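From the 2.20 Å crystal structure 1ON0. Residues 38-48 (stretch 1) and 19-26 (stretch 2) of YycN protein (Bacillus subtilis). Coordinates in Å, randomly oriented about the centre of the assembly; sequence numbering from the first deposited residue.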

# COMPACT_ATOMS: atom_id res chain seq x y z
N ASP B 38 20.19 -28.63 -14.60
CA ASP B 38 21.36 -27.77 -14.64
C ASP B 38 21.20 -26.58 -13.69
O ASP B 38 22.06 -26.33 -12.85
CB ASP B 38 21.60 -27.28 -16.08
CG ASP B 38 21.90 -28.42 -17.05
OD1 ASP B 38 21.91 -28.16 -18.28
OD2 ASP B 38 22.14 -29.56 -16.61
N ALA B 39 20.08 -25.87 -13.84
CA ALA B 39 19.75 -24.68 -13.05
C ALA B 39 20.52 -24.43 -11.76
O ALA B 39 21.29 -23.47 -11.66
CB ALA B 39 18.25 -24.67 -12.74
N GLN B 40 20.31 -25.29 -10.76
CA GLN B 40 20.96 -25.16 -9.46
C GLN B 40 22.47 -24.96 -9.52
O GLN B 40 23.00 -24.02 -8.93
CB GLN B 40 20.65 -26.39 -8.61
CG GLN B 40 19.21 -26.47 -8.13
CD GLN B 40 18.90 -27.79 -7.45
OE1 GLN B 40 18.60 -28.79 -8.10
NE2 GLN B 40 18.99 -27.80 -6.12
N LEU B 41 23.16 -25.86 -10.22
CA LEU B 41 24.61 -25.77 -10.34
C LEU B 41 25.05 -24.50 -11.07
O LEU B 41 25.92 -23.76 -10.59
CB LEU B 41 25.15 -26.99 -11.09
CG LEU B 41 26.67 -27.17 -11.11
CD1 LEU B 41 27.20 -27.30 -9.69
CD2 LEU B 41 27.02 -28.40 -11.92
N LEU B 42 24.45 -24.24 -12.23
CA LEU B 42 24.80 -23.06 -13.01
C LEU B 42 24.65 -21.79 -12.16
O LEU B 42 25.44 -20.86 -12.28
CB LEU B 42 23.91 -22.97 -14.26
CG LEU B 42 24.05 -24.13 -15.25
CD1 LEU B 42 23.03 -24.02 -16.36
CD2 LEU B 42 25.46 -24.12 -15.82
N SER B 43 23.64 -21.79 -11.29
CA SER B 43 23.36 -20.64 -10.43
C SER B 43 24.43 -20.30 -9.41
O SER B 43 24.80 -19.14 -9.25
CB SER B 43 22.03 -20.82 -9.72
OG SER B 43 21.69 -19.64 -9.01
N LYS B 44 24.94 -21.30 -8.70
CA LYS B 44 25.97 -21.02 -7.70
C LYS B 44 27.23 -20.44 -8.35
O LYS B 44 27.85 -19.53 -7.81
CB LYS B 44 26.33 -22.29 -6.92
CG LYS B 44 25.25 -22.73 -5.96
CD LYS B 44 25.70 -23.90 -5.10
CE LYS B 44 24.58 -24.33 -4.15
NZ LYS B 44 25.02 -25.37 -3.17
N GLN B 45 27.58 -20.96 -9.53
CA GLN B 45 28.76 -20.51 -10.27
C GLN B 45 28.68 -19.04 -10.65
O GLN B 45 29.62 -18.28 -10.44
CB GLN B 45 28.96 -21.36 -11.52
CG GLN B 45 29.51 -22.75 -11.26
CD GLN B 45 30.99 -22.76 -10.93
OE1 GLN B 45 31.53 -23.76 -10.44
NE2 GLN B 45 31.67 -21.66 -11.23
N VAL B 46 27.55 -18.65 -11.24
CA VAL B 46 27.34 -17.27 -11.63
C VAL B 46 27.56 -16.35 -10.44
O VAL B 46 28.34 -15.41 -10.51
CB VAL B 46 25.90 -17.04 -12.15
CG1 VAL B 46 25.67 -15.55 -12.34
CG2 VAL B 46 25.66 -17.78 -13.46
N PHE B 47 26.88 -16.62 -9.33
CA PHE B 47 27.00 -15.79 -8.14
C PHE B 47 28.36 -15.91 -7.48
O PHE B 47 28.81 -14.97 -6.81
CB PHE B 47 25.89 -16.12 -7.13
CG PHE B 47 24.53 -15.66 -7.56
CD1 PHE B 47 24.16 -14.33 -7.41
CD2 PHE B 47 23.66 -16.53 -8.19
CE1 PHE B 47 22.93 -13.89 -7.90
CE2 PHE B 47 22.44 -16.08 -8.68
CZ PHE B 47 22.08 -14.76 -8.53
N THR B 48 29.01 -17.04 -7.65
CA THR B 48 30.33 -17.21 -7.06
C THR B 48 31.35 -16.42 -7.86
O THR B 48 32.19 -15.73 -7.30
CB THR B 48 30.74 -18.68 -7.02
OG1 THR B 48 29.86 -19.40 -6.14
CG2 THR B 48 32.17 -18.82 -6.52
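Stretch 2 (19-26) YTTKHYAE

Where two helices cross steeply, small residues let the backbones approach and larger side chains fill the space as the axes diverge. The pairing of residues 19-26 with residues 38-48 of YycN illustrates this principle. Both stretches are helical, and each belongs to a helix that extends beyond it in both directions. Their N-to-C directions differ by 130°, so stretch 2 runs obliquely against the sense of stretch 1, and the axes come within 8.1 Å. The two stretches together bury 427 Å².

The tightest backbone approach is made by two alanines. The CA atoms of Ala-39 and Ala-25 lie 4.6 Å apart, and both CA-to-CB bonds point toward the opposing helix, leaving Ala-39 CB and Ala-25 CB 3.6 Å from one another. Ala-25 CB also lies 3.5 Å from Ala-39 C and 3.7 Å from Gln-40 N, so this methyl group packs directly against main chain. The CA-to-CB bond of Gln-40 points away, and its long side chain stays out of the narrow gap.

One turn further along stretch 1, Ser-43 takes the t rotamer (chi1 -173°). This setting carries its hydroxyl to stretch 2, where Ser-43 OG donates a very short hydrogen bond of 2.5 Å to Thr-21 O. That carbonyl also accepts the helical hydrogen bond from Ala-25 N, at 3.2 Å from Thr-21 O, so the serine joins an acceptor already used within the helix. Thr-21, in the m rotamer, places its methyl beside the same hydroxyl, with Thr-21 CG2 3.1 Å from Ser-43 OG. The methyl also meets the aliphatic part of Lys-44, CG of Lys-44 being 3.5 Å from CG2 of Thr-21; beyond that point the extended lysine leads away from the contact.

Phe-47 supplies the bulk. Its m rotamer (chi1 -71°, chi2 -80°) sets the ring among Thr-20, Thr-21 and Tyr-24. Thr-20, with chi1 at 179°, lays its CG2 over one face of the ring, while its OG1 lies 3.4 Å from Phe-47 CZ and is hydrogen-bonded elsewhere in the structure. Tyr-24 CB approaches the ring edge, 3.4 Å from Phe-47 CE2.

The t rotamer of Tyr-24 (chi1 -165°, chi2 64°) completes the arrangement by turning the face of its ring toward the edge of Phe-47. This offset edge-to-face pair has its planes at 87° and its centroids 5.2 Å apart. Val-46 adds a looser apolar contact, Val-46 CG1 lying 4.4 Å from Tyr-24 CE2.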

# COMPACT_ATOMS: atom_id res chain seq x y z
N TYR B 19 19.42 -17.91 -0.79
CA TYR B 19 18.11 -17.49 -1.26
C TYR B 19 18.19 -17.10 -2.73
O TYR B 19 17.60 -17.77 -3.58
CB TYR B 19 17.63 -16.31 -0.41
CG TYR B 19 16.30 -15.71 -0.78
CD1 TYR B 19 16.14 -14.94 -1.94
CD2 TYR B 19 15.19 -15.85 0.06
CE1 TYR B 19 14.93 -14.32 -2.24
CE2 TYR B 19 13.97 -15.24 -0.23
CZ TYR B 19 13.85 -14.48 -1.38
OH TYR B 19 12.64 -13.87 -1.64
N THR B 20 18.94 -16.05 -3.03
CA THR B 20 19.06 -15.57 -4.41
C THR B 20 19.48 -16.64 -5.41
O THR B 20 18.88 -16.79 -6.47
CB THR B 20 20.04 -14.36 -4.52
OG1 THR B 20 20.12 -13.95 -5.89
CG2 THR B 20 21.43 -14.72 -4.02
N THR B 21 20.51 -17.40 -5.05
CA THR B 21 21.00 -18.46 -5.93
C THR B 21 19.90 -19.44 -6.32
O THR B 21 19.72 -19.77 -7.50
CB THR B 21 22.15 -19.26 -5.28
OG1 THR B 21 23.27 -18.40 -5.07
CG2 THR B 21 22.59 -20.41 -6.18
N LYS B 22 19.17 -19.93 -5.33
CA LYS B 22 18.09 -20.88 -5.58
C LYS B 22 17.00 -20.23 -6.42
O LYS B 22 16.38 -20.85 -7.28
CB LYS B 22 17.52 -21.37 -4.25
CG LYS B 22 16.30 -22.26 -4.38
CD LYS B 22 15.67 -22.53 -3.02
CE LYS B 22 15.31 -21.23 -2.30
NZ LYS B 22 14.68 -21.55 -1.00
N HIS B 23 16.77 -18.96 -6.15
CA HIS B 23 15.76 -18.20 -6.87
C HIS B 23 16.15 -17.96 -8.33
O HIS B 23 15.32 -18.07 -9.24
CB HIS B 23 15.52 -16.87 -6.15
CG HIS B 23 14.44 -16.05 -6.75
ND1 HIS B 23 13.11 -16.38 -6.64
CD2 HIS B 23 14.49 -14.96 -7.55
CE1 HIS B 23 12.39 -15.53 -7.34
NE2 HIS B 23 13.20 -14.66 -7.91
N TYR B 24 17.41 -17.62 -8.55
CA TYR B 24 17.92 -17.35 -9.90
C TYR B 24 17.80 -18.58 -10.81
O TYR B 24 17.51 -18.46 -12.00
CB TYR B 24 19.39 -16.92 -9.82
CG TYR B 24 19.89 -16.27 -11.09
CD1 TYR B 24 19.35 -15.06 -11.53
CD2 TYR B 24 20.89 -16.87 -11.85
CE1 TYR B 24 19.80 -14.46 -12.69
CE2 TYR B 24 21.35 -16.28 -13.02
CZ TYR B 24 20.80 -15.07 -13.44
OH TYR B 24 21.25 -14.47 -14.59
N ALA B 25 18.05 -19.75 -10.25
CA ALA B 25 17.96 -20.98 -11.00
C ALA B 25 16.52 -21.16 -11.45
O ALA B 25 16.25 -21.54 -12.60
CB ALA B 25 18.40 -22.16 -10.15
N GLU B 26 15.58 -20.88 -10.56
CA GLU B 26 14.17 -21.01 -10.85
C GLU B 26 13.78 -20.02 -11.96
O GLU B 26 12.97 -20.33 -12.83
CB GLU B 26 13.38 -20.76 -9.56
CG GLU B 26 11.86 -20.71 -9.67
CD GLU B 26 11.22 -20.16 -8.39
OE1 GLU B 26 11.55 -20.68 -7.29
OE2 GLU B 26 10.38 -19.22 -8.47